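Local atomic coordinates of proteasome accessory factor B/C (PafBC) (Paenarthrobacter aurescens, PDB entry 6SJ9), a protein that acts as a transcriptional regulator in the bacterial DNA damage response, and probably binds DNA through winged helix-turn-helix domains linked to WYL domains. Residues Leu53-Phe58 and Glu459-Lys464; Gln140-Lys144 and Glu290-Tyr295; Val180-Gly184 and Phe224-Phe230. One frame throughout, in Å; residues are numbered along the deposited sequence.

Contact 1 (Leu53-Phe58 and Glu459-Lys464); sequences LKQFGF and ESVTIK
A Schellman motif closes helix 39-55, and the residues that follow pack on helix 457-469. Gly57, with phi +95°, is the C-prime residue: Phe58 N bonds to Leu53 O (3.2 Å) and Gly57 N to Lys54 O (2.8 Å). Phe56, the first residue to leave helical angles, buries the most surface; its CA lies 6.7 Å from Ser460 CA, the closest pair of the register. Its chi1 is m, and its ring is met edge-on by Ser460 (CE1 to CB, 3.6 Å). Ile463 (chi1 m, chi2 t) covers one face in a CH-pi contact, CD1 3.8 Å from the ring centroid. Phe58, also m, brings CE2 to 3.8 Å from Ile463 CG2. Lys464 runs extended beside the turn toward a salt bridge with Glu97 and a hydrogen bond to Ser92 O. The contact ties the N-terminal part, where helix 2-17 flanks Phe56 and Ile463, to the PafC helix-turn-helix region. Along the extended lysine, CE passes 3.7 Å from Phe56 O.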
loop_
_atom_site.group_PDB
_atom_site.type_symbol
_atom_site.label_atom_id
_atom_site.label_comp_id
_atom_site.label_asym_id
_atom_site.label_seq_id
_atom_site.Cartn_x
_atom_site.Cartn_y
_atom_site.Cartn_z
ATOM N N LEU A 53 5.499 -16.791 23.733
ATOM C CA LEU A 53 4.313 -15.969 23.487
ATOM C C LEU A 53 4.294 -14.716 24.366
ATOM O O LEU A 53 3.903 -13.638 23.906
ATOM C CB LEU A 53 3.042 -16.795 23.723
ATOM C CG LEU A 53 2.644 -17.680 22.555
ATOM C CD1 LEU A 53 1.305 -18.317 22.807
ATOM C CD2 LEU A 53 2.622 -16.832 21.274
ATOM N N LYS A 54 4.723 -14.827 25.632
ATOM C CA LYS A 54 4.739 -13.651 26.506
ATOM C C LYS A 54 5.624 -12.546 25.936
ATOM O O LYS A 54 5.264 -11.360 25.993
ATOM C CB LYS A 54 5.147 -14.053 27.928
ATOM C CG LYS A 54 4.984 -12.913 28.945
ATOM C CD LYS A 54 5.384 -13.299 30.374
ATOM C CE LYS A 54 4.202 -13.988 31.060
ATOM N NZ LYS A 54 4.091 -13.614 32.509
ATOM N N GLN A 55 6.751 -12.919 25.315
ATOM C CA GLN A 55 7.649 -11.934 24.711
ATOM C C GLN A 55 7.032 -11.276 23.477
ATOM O O GLN A 55 7.425 -10.156 23.111
ATOM C CB GLN A 55 8.976 -12.599 24.323
ATOM C CG GLN A 55 10.057 -12.632 25.400
ATOM C CD GLN A 55 10.913 -11.356 25.433
ATOM O OE1 GLN A 55 10.950 -10.575 24.469
ATOM N NE2 GLN A 55 11.608 -11.147 26.547
ATOM N N PHE A 56 6.058 -11.917 22.835
ATOM C CA PHE A 56 5.330 -11.210 21.796
ATOM C C PHE A 56 4.173 -10.404 22.339
ATOM O O PHE A 56 3.382 -9.895 21.536
ATOM C CB PHE A 56 4.826 -12.173 20.710
ATOM C CG PHE A 56 5.922 -12.848 19.977
ATOM C CD1 PHE A 56 6.742 -12.109 19.123
ATOM C CD2 PHE A 56 6.147 -14.196 20.128
ATOM C CE1 PHE A 56 7.800 -12.731 18.437
ATOM C CE2 PHE A 56 7.174 -14.827 19.443
ATOM C CZ PHE A 56 8.009 -14.102 18.589
ATOM N N GLY A 57 4.037 -10.301 23.674
ATOM C CA GLY A 57 3.015 -9.470 24.297
ATOM C C GLY A 57 1.715 -10.162 24.680
ATOM O O GLY A 57 0.707 -9.471 24.889
ATOM N N PHE A 58 1.693 -11.497 24.727
ATOM C CA PHE A 58 0.513 -12.289 25.067
ATOM C C PHE A 58 0.718 -12.963 26.418
ATOM O O PHE A 58 1.646 -13.760 26.584
ATOM C CB PHE A 58 0.211 -13.339 24.005
ATOM C CG PHE A 58 -0.059 -12.751 22.662
ATOM C CD1 PHE A 58 -1.247 -12.098 22.419
ATOM C CD2 PHE A 58 0.885 -12.846 21.636
ATOM C CE1 PHE A 58 -1.485 -11.497 21.182
ATOM C CE2 PHE A 58 0.640 -12.268 20.390
ATOM C CZ PHE A 58 -0.537 -11.595 20.168
ATOM N N GLU A 459 8.102 -11.861 11.356
ATOM C CA GLU A 459 7.516 -12.919 12.176
ATOM C C GLU A 459 6.758 -12.333 13.368
ATOM O O GLU A 459 5.639 -12.763 13.692
ATOM C CB GLU A 459 8.596 -13.883 12.668
ATOM C CG GLU A 459 8.019 -14.942 13.608
ATOM C CD GLU A 459 9.059 -15.633 14.507
ATOM O OE1 GLU A 459 9.974 -14.946 15.030
ATOM O OE2 GLU A 459 8.932 -16.859 14.725
ATOM N N SER A 460 7.367 -11.367 14.055
ATOM C CA SER A 460 6.737 -10.883 15.269
ATOM C C SER A 460 5.468 -10.096 14.969
ATOM O O SER A 460 4.493 -10.204 15.718
ATOM C CB SER A 460 7.715 -10.039 16.119
ATOM O OG SER A 460 7.977 -8.764 15.560
ATOM N N VAL A 461 5.463 -9.276 13.911
ATOM C CA VAL A 461 4.251 -8.518 13.611
ATOM C C VAL A 461 3.158 -9.467 13.098
ATOM O O VAL A 461 1.970 -9.236 13.364
ATOM C CB VAL A 461 4.516 -7.337 12.659
ATOM C CG1 VAL A 461 4.704 -7.794 11.226
ATOM C CG2 VAL A 461 3.388 -6.341 12.728
ATOM N N THR A 462 3.538 -10.598 12.474
ATOM C CA THR A 462 2.545 -11.595 12.054
ATOM C C THR A 462 1.838 -12.223 13.262
ATOM O O THR A 462 0.610 -12.320 13.288
ATOM C CB THR A 462 3.222 -12.669 11.207
ATOM O OG1 THR A 462 3.736 -12.028 10.035
ATOM C CG2 THR A 462 2.230 -13.836 10.819
ATOM N N ILE A 463 2.597 -12.586 14.289
ATOM C CA ILE A 463 2.031 -13.154 15.505
ATOM C C ILE A 463 1.127 -12.122 16.186
ATOM O O ILE A 463 0.003 -12.427 16.587
ATOM C CB ILE A 463 3.177 -13.634 16.424
ATOM C CG1 ILE A 463 3.947 -14.734 15.702
ATOM C CG2 ILE A 463 2.687 -14.197 17.763
ATOM C CD1 ILE A 463 5.207 -15.227 16.440
ATOM N N LYS A 464 1.602 -10.880 16.328
ATOM C CA LYS A 464 0.794 -9.861 16.998
ATOM C C LYS A 464 -0.508 -9.585 16.252
ATOM O O LYS A 464 -1.584 -9.543 16.858
ATOM C CB LYS A 464 1.591 -8.576 17.156
ATOM C CG LYS A 464 2.801 -8.737 18.036
ATOM C CD LYS A 464 3.620 -7.442 18.078
ATOM C CE LYS A 464 4.784 -7.541 19.089
ATOM N NZ LYS A 464 5.411 -6.201 19.148
#

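Contact 2 (Gln140-Lys144 and Glu290-Tyr295); sequences QPRIK and EELASY
An extended, irregular segment, Gln140-Lys144, lies against the C-terminal part of helix 285-294, running opposite to it in sequence: Pro141 sits by Ser294 and Tyr295, Ile143 by Glu290 and Glu291. The closest CA atoms, Pro141 and Glu291, are 6.0 Å apart. Pro141 and Ile143 direct their CA-to-CB bonds toward the helix, whereas Arg142 and Lys144 direct theirs away.

Apolar and van der Waals packing dominates. Pro141 CG is 4.0 Å from Glu291 CG, 3.7 Å from Tyr295 CE1 and only 3.0 Å from Ser294 OG, while its CD lies 3.4 Å from Tyr295 OH. Ile143 (chi1 m, chi2 m) lays CD1 3.5 Å from Glu290 CG, using the methylene part of an extended glutamate.

No direct hydrogen bond joins the segments. Within the helical one, Ser294 OG donates to Glu291 O (2.7 Å) and Tyr295 OH to Glu291 OE2 (2.7 Å), fixing the groups that line the proline. A water bridges the other end: it accepts from Lys144 N (2.8 Å) and lies 2.6 Å from Glu290 OE2 and 3.1 Å from Arg142 O, which compete with other acceptors for its two protons. Gln634 also bonds to Glu290 OE2 and Arg142 O.

Helix 285-294 is the second helix of a ferredoxin-like WCX domain, with helix 257-261 beside it. The segment connecting helices 95-118 and 147-159 runs alongside it, where helix 627-634 of the second WCX domain also touches Pro141 and Ser294, and Arg142 forms a salt bridge with Glu109 of helix 95-118.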
loop_
_atom_site.group_PDB
_atom_site.type_symbol
_atom_site.label_atom_id
_atom_site.label_comp_id
_atom_site.label_asym_id
_atom_site.label_seq_id
_atom_site.Cartn_x
_atom_site.Cartn_y
_atom_site.Cartn_z
ATOM N N GLN A 140 -9.065 3.047 0.646
ATOM C CA GLN A 140 -9.311 4.476 0.597
ATOM C C GLN A 140 -8.407 5.055 -0.474
ATOM O O GLN A 140 -7.441 4.402 -0.887
ATOM C CB GLN A 140 -9.017 5.103 1.968
ATOM C CG GLN A 140 -7.556 5.167 2.278
ATOM C CD GLN A 140 -7.262 5.602 3.698
ATOM O OE1 GLN A 140 -8.172 5.885 4.478
ATOM N NE2 GLN A 140 -5.983 5.691 4.029
ATOM N N PRO A 141 -8.679 6.273 -0.953
ATOM C CA PRO A 141 -7.755 6.896 -1.908
ATOM C C PRO A 141 -6.367 7.025 -1.297
ATOM O O PRO A 141 -6.200 7.230 -0.097
ATOM C CB PRO A 141 -8.383 8.265 -2.170
ATOM C CG PRO A 141 -9.831 8.048 -1.859
ATOM C CD PRO A 141 -9.876 7.099 -0.734
ATOM N N ARG A 142 -5.362 6.866 -2.123
ATOM C CA ARG A 142 -4.001 6.876 -1.625
ATOM C C ARG A 142 -3.484 8.309 -1.679
ATOM O O ARG A 142 -3.349 8.897 -2.761
ATOM C CB ARG A 142 -3.126 5.923 -2.432
ATOM C CG ARG A 142 -1.776 5.752 -1.782
ATOM C CD ARG A 142 -1.909 4.887 -0.555
ATOM N NE ARG A 142 -2.017 3.475 -0.894
ATOM C CZ ARG A 142 -1.217 2.545 -0.384
ATOM N NH1 ARG A 142 -1.370 1.276 -0.730
ATOM N NH2 ARG A 142 -0.245 2.902 0.452
ATOM N N ILE A 143 -3.247 8.883 -0.511
ATOM C CA ILE A 143 -2.752 10.236 -0.400
ATOM C C ILE A 143 -1.278 10.150 -0.117
ATOM O O ILE A 143 -0.874 9.629 0.922
ATOM C CB ILE A 143 -3.446 11.034 0.694
ATOM C CG1 ILE A 143 -4.965 10.937 0.539
ATOM C CG2 ILE A 143 -2.894 12.491 0.630
ATOM C CD1 ILE A 143 -5.536 11.656 -0.614
ATOM N N LYS A 144 -0.454 10.593 -1.044
ATOM C CA LYS A 144 0.969 10.455 -0.812
ATOM C C LYS A 144 1.650 11.721 -1.276
ATOM O O LYS A 144 1.072 12.482 -2.052
ATOM C CB LYS A 144 1.468 9.193 -1.530
ATOM C CG LYS A 144 1.472 9.295 -3.003
ATOM C CD LYS A 144 2.468 8.329 -3.636
ATOM C CE LYS A 144 1.736 7.447 -4.636
ATOM N NZ LYS A 144 1.478 6.022 -4.206
ATOM N N GLU A 290 -8.071 16.331 -1.324
ATOM C CA GLU A 290 -7.655 15.343 -2.307
ATOM C C GLU A 290 -8.501 14.091 -2.181
ATOM O O GLU A 290 -8.950 13.547 -3.179
ATOM C CB GLU A 290 -6.165 15.022 -2.164
ATOM C CG GLU A 290 -5.708 13.994 -3.215
ATOM C CD GLU A 290 -4.200 13.740 -3.200
ATOM O OE1 GLU A 290 -3.499 14.477 -2.504
ATOM O OE2 GLU A 290 -3.720 12.794 -3.875
ATOM N N GLU A 291 -8.764 13.640 -0.956
ATOM C CA GLU A 291 -9.614 12.473 -0.790
ATOM C C GLU A 291 -11.014 12.741 -1.344
ATOM O O GLU A 291 -11.561 11.933 -2.109
ATOM C CB GLU A 291 -9.691 12.068 0.693
ATOM C CG GLU A 291 -10.634 10.886 0.893
ATOM C CD GLU A 291 -10.924 10.590 2.350
ATOM O OE1 GLU A 291 -10.309 11.235 3.215
ATOM O OE2 GLU A 291 -11.811 9.750 2.635
ATOM N N LEU A 292 -11.598 13.882 -0.988
ATOM C CA LEU A 292 -12.980 14.154 -1.394
ATOM C C LEU A 292 -13.110 14.392 -2.893
ATOM O O LEU A 292 -14.037 13.887 -3.513
ATOM C CB LEU A 292 -13.536 15.329 -0.597
ATOM C CG LEU A 292 -13.629 15.134 0.921
ATOM C CD1 LEU A 292 -14.192 16.384 1.568
ATOM C CD2 LEU A 292 -14.522 13.933 1.294
ATOM N N ALA A 293 -12.122 15.029 -3.516
ATOM C CA ALA A 293 -12.134 15.197 -4.971
ATOM C C ALA A 293 -12.151 13.856 -5.685
ATOM O O ALA A 293 -12.740 13.738 -6.774
ATOM C CB ALA A 293 -10.874 15.945 -5.426
ATOM N N SER A 294 -11.475 12.851 -5.097
ATOM C CA SER A 294 -11.466 11.504 -5.653
ATOM C C SER A 294 -12.875 10.916 -5.668
ATOM O O SER A 294 -13.169 10.020 -6.472
ATOM C CB SER A 294 -10.452 10.618 -4.894
ATOM O OG SER A 294 -11.081 9.886 -3.857
ATOM N N TYR A 295 -13.743 11.394 -4.802
ATOM C CA TYR A 295 -15.101 10.873 -4.736
ATOM C C TYR A 295 -16.066 11.597 -5.696
ATOM O O TYR A 295 -17.216 11.158 -5.850
ATOM C CB TYR A 295 -15.636 10.965 -3.303
ATOM C CG TYR A 295 -14.868 10.182 -2.258
ATOM C CD1 TYR A 295 -14.232 8.988 -2.566
ATOM C CD2 TYR A 295 -14.749 10.675 -0.960
ATOM C CE1 TYR A 295 -13.514 8.278 -1.587
ATOM C CE2 TYR A 295 -14.051 9.986 0.026
ATOM C CZ TYR A 295 -13.429 8.793 -0.288
ATOM O OH TYR A 295 -12.716 8.147 0.712
HETATM O O HOH W 1 -1.573 11.394 -3.487
#

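Contact 3 (Val180-Gly184 and Phe224-Phe230); sequences VEPWG and FHPPKDF
Trp183 carries the largest share of this contact. With chi1 m and chi2 near -5°, its indole stands off strand 175-188 and is covered on one face by Pro227, whose CD is 3.8 Å from the centroid of the five-membered ring in a CH-pi contact and 3.4 Å from Trp183 CE2. Pro226 CB approaches Trp183 CD1 at 4.1 Å. Phe230, with chi1 at 152° (t), meets the tryptophan obliquely: ring centroids, six-membered to phenyl, are 5.1 Å apart with planes at 58°, and Trp183 CE3 touches Phe230 CD1 at 3.3 Å. Trp183 CB lies over the phenyl face, 3.7 Å from its centroid. The two closest CA pairs are Trp183-Pro226 at 6.2 Å and Glu181-Phe224 at 6.9 Å.

The strand belongs to the Sm-like antiparallel sheet of the first WYL domain, and a classic beta bulge interrupts it here, Trp183 and Gly184 both facing Val195 of strand 191-198. At Gly184 an ideal CB would come within 3.5 Å of Phe230 CZ. The covering segment has no regular structure; Lys228-Phe230 form an inverse gamma turn centred on Asp229, closed by a weak bond.

Phe224 takes chi1 p and chi2 -80°, presenting one face to Glu181, whose CB is 3.9 Å from the centroid, and its edge to Pro182 O, 3.4 Å from Phe224 CZ; Pro182 CD lies 3.7 Å from that CZ. Glu181 (chi1 m, chi2 t) reaches Arg199 in a salt bridge through OE2, while OE1 receives a proton from a water at 2.7 Å. That water accepts from Trp183 NE1 (2.8 Å) and donates weakly to His225 O (3.3 Å).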
loop_
_atom_site.group_PDB
_atom_site.type_symbol
_atom_site.label_atom_id
_atom_site.label_comp_id
_atom_site.label_asym_id
_atom_site.label_seq_id
_atom_site.Cartn_x
_atom_site.Cartn_y
_atom_site.Cartn_z
ATOM N N VAL A 180 15.027 28.445 -0.655
ATOM C CA VAL A 180 15.361 27.549 0.429
ATOM C C VAL A 180 16.610 26.750 0.081
ATOM O O VAL A 180 16.736 26.228 -1.026
ATOM C CB VAL A 180 14.145 26.633 0.725
ATOM C CG1 VAL A 180 14.480 25.589 1.717
ATOM C CG2 VAL A 180 12.983 27.470 1.242
ATOM N N GLU A 181 17.458 26.545 1.075
ATOM C CA GLU A 181 18.507 25.551 1.014
ATOM C C GLU A 181 18.032 24.308 1.765
ATOM O O GLU A 181 17.895 24.354 3.012
ATOM C CB GLU A 181 19.788 26.129 1.631
ATOM C CG GLU A 181 20.284 27.380 0.859
ATOM C CD GLU A 181 21.411 28.143 1.552
ATOM O OE1 GLU A 181 21.896 27.684 2.616
ATOM O OE2 GLU A 181 21.815 29.200 1.037
ATOM N N PRO A 182 17.758 23.192 1.081
ATOM C CA PRO A 182 17.051 22.063 1.745
ATOM C C PRO A 182 17.983 21.258 2.636
ATOM O O PRO A 182 19.068 20.857 2.215
ATOM C CB PRO A 182 16.549 21.218 0.579
ATOM C CG PRO A 182 17.601 21.557 -0.581
ATOM C CD PRO A 182 17.869 23.017 -0.389
ATOM N N TRP A 183 17.582 21.082 3.902
ATOM C CA TRP A 183 18.339 20.269 4.860
ATOM C C TRP A 183 17.768 18.880 5.040
ATOM O O TRP A 183 18.515 17.924 5.309
ATOM C CB TRP A 183 18.387 20.913 6.228
ATOM C CG TRP A 183 19.041 22.246 6.270
ATOM C CD1 TRP A 183 19.678 22.898 5.259
ATOM C CD2 TRP A 183 19.110 23.111 7.417
ATOM N NE1 TRP A 183 20.167 24.121 5.720
ATOM C CE2 TRP A 183 19.800 24.273 7.035
ATOM C CE3 TRP A 183 18.638 23.013 8.723
ATOM C CZ2 TRP A 183 20.054 25.327 7.928
ATOM C CZ3 TRP A 183 18.882 24.072 9.601
ATOM C CH2 TRP A 183 19.593 25.201 9.195
ATOM N N GLY A 184 16.462 18.740 4.913
ATOM C CA GLY A 184 15.885 17.433 5.118
ATOM C C GLY A 184 14.411 17.395 4.803
ATOM O O GLY A 184 13.736 18.425 4.730
ATOM N N PHE A 224 25.203 25.363 -2.176
ATOM C CA PHE A 224 25.149 25.675 -0.758
ATOM C C PHE A 224 25.765 24.488 -0.045
ATOM O O PHE A 224 25.921 23.416 -0.628
ATOM C CB PHE A 224 23.715 25.904 -0.290
ATOM C CG PHE A 224 22.957 24.649 -0.089
ATOM C CD1 PHE A 224 22.396 23.978 -1.169
ATOM C CD2 PHE A 224 22.735 24.155 1.190
ATOM C CE1 PHE A 224 21.683 22.839 -1.002
ATOM C CE2 PHE A 224 22.013 23.011 1.375
ATOM C CZ PHE A 224 21.470 22.330 0.278
ATOM N N HIS A 225 26.109 24.690 1.220
ATOM C CA HIS A 225 26.507 23.650 2.169
ATOM C C HIS A 225 25.498 23.642 3.310
ATOM O O HIS A 225 25.295 24.708 3.894
ATOM C CB HIS A 225 27.917 23.979 2.762
ATOM C CG HIS A 225 29.040 23.962 1.769
ATOM N ND1 HIS A 225 29.362 22.847 1.028
ATOM C CD2 HIS A 225 29.955 24.912 1.439
ATOM C CE1 HIS A 225 30.400 23.118 0.256
ATOM N NE2 HIS A 225 30.783 24.364 0.489
ATOM N N PRO A 226 24.890 22.525 3.696
ATOM C CA PRO A 226 24.108 22.521 4.932
ATOM C C PRO A 226 25.016 22.627 6.146
ATOM O O PRO A 226 26.194 22.234 6.091
ATOM C CB PRO A 226 23.376 21.168 4.883
ATOM C CG PRO A 226 24.278 20.297 4.083
ATOM C CD PRO A 226 24.904 21.201 3.048
ATOM N N PRO A 227 24.519 23.175 7.259
ATOM C CA PRO A 227 25.369 23.350 8.466
ATOM C C PRO A 227 25.745 21.996 9.058
ATOM O O PRO A 227 24.980 21.045 8.972
ATOM C CB PRO A 227 24.473 24.146 9.435
ATOM C CG PRO A 227 23.128 23.796 9.063
ATOM C CD PRO A 227 23.117 23.525 7.530
ATOM N N LYS A 228 26.966 21.880 9.577
ATOM C CA LYS A 228 27.387 20.580 10.107
ATOM C C LYS A 228 26.548 20.185 11.314
ATOM O O LYS A 228 26.177 19.018 11.455
ATOM C CB LYS A 228 28.874 20.583 10.470
ATOM C CG LYS A 228 29.691 19.439 9.811
ATOM C CD LYS A 228 29.019 18.051 9.979
ATOM C CE LYS A 228 29.824 16.890 9.339
ATOM N NZ LYS A 228 29.144 15.527 9.452
ATOM N N ASP A 229 26.233 21.136 12.182
ATOM C CA ASP A 229 25.425 20.878 13.375
ATOM C C ASP A 229 23.935 21.085 13.068
ATOM O O ASP A 229 23.286 22.019 13.536
ATOM C CB ASP A 229 25.899 21.762 14.521
ATOM C CG ASP A 229 25.835 23.237 14.168
ATOM O OD1 ASP A 229 26.031 23.564 12.971
ATOM O OD2 ASP A 229 25.604 24.063 15.078
ATOM N N PHE A 230 23.394 20.197 12.238
ATOM C CA PHE A 230 21.977 20.196 11.882
ATOM C C PHE A 230 21.343 18.871 12.262
ATOM O O PHE A 230 21.713 17.825 11.719
ATOM C CB PHE A 230 21.753 20.444 10.389
ATOM C CG PHE A 230 20.475 19.807 9.867
ATOM C CD1 PHE A 230 19.224 20.215 10.329
ATOM C CD2 PHE A 230 20.542 18.811 8.897
ATOM C CE1 PHE A 230 18.070 19.632 9.861
ATOM C CE2 PHE A 230 19.396 18.219 8.399
ATOM C CZ PHE A 230 18.145 18.628 8.877
HETATM O O HOH W 2 22.126 25.657 4.416
#

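In the fold
From the N terminus, the chain opens contact 1 at the end of helix 39-55, contact 2 at Gln140-Lys144 and contact 3 on strand 175-188. They close in the reverse order, so the three loops nest without crossing. Contact 3 closes first, after 39 intervening residues that are partly strand, holding the segment before helix 232-237 on the WYL sheet. Contact 2 encloses it and joins the first WCX domain to the connection ahead of helix 147-159. Contact 1 spans 400 residues and brings the PafC helix-turn-helix region to the N-terminal part. The sites remain separate, their nearest atoms about 15 Å (contacts 2 and 3) to 27 Å (contacts 1 and 3) apart.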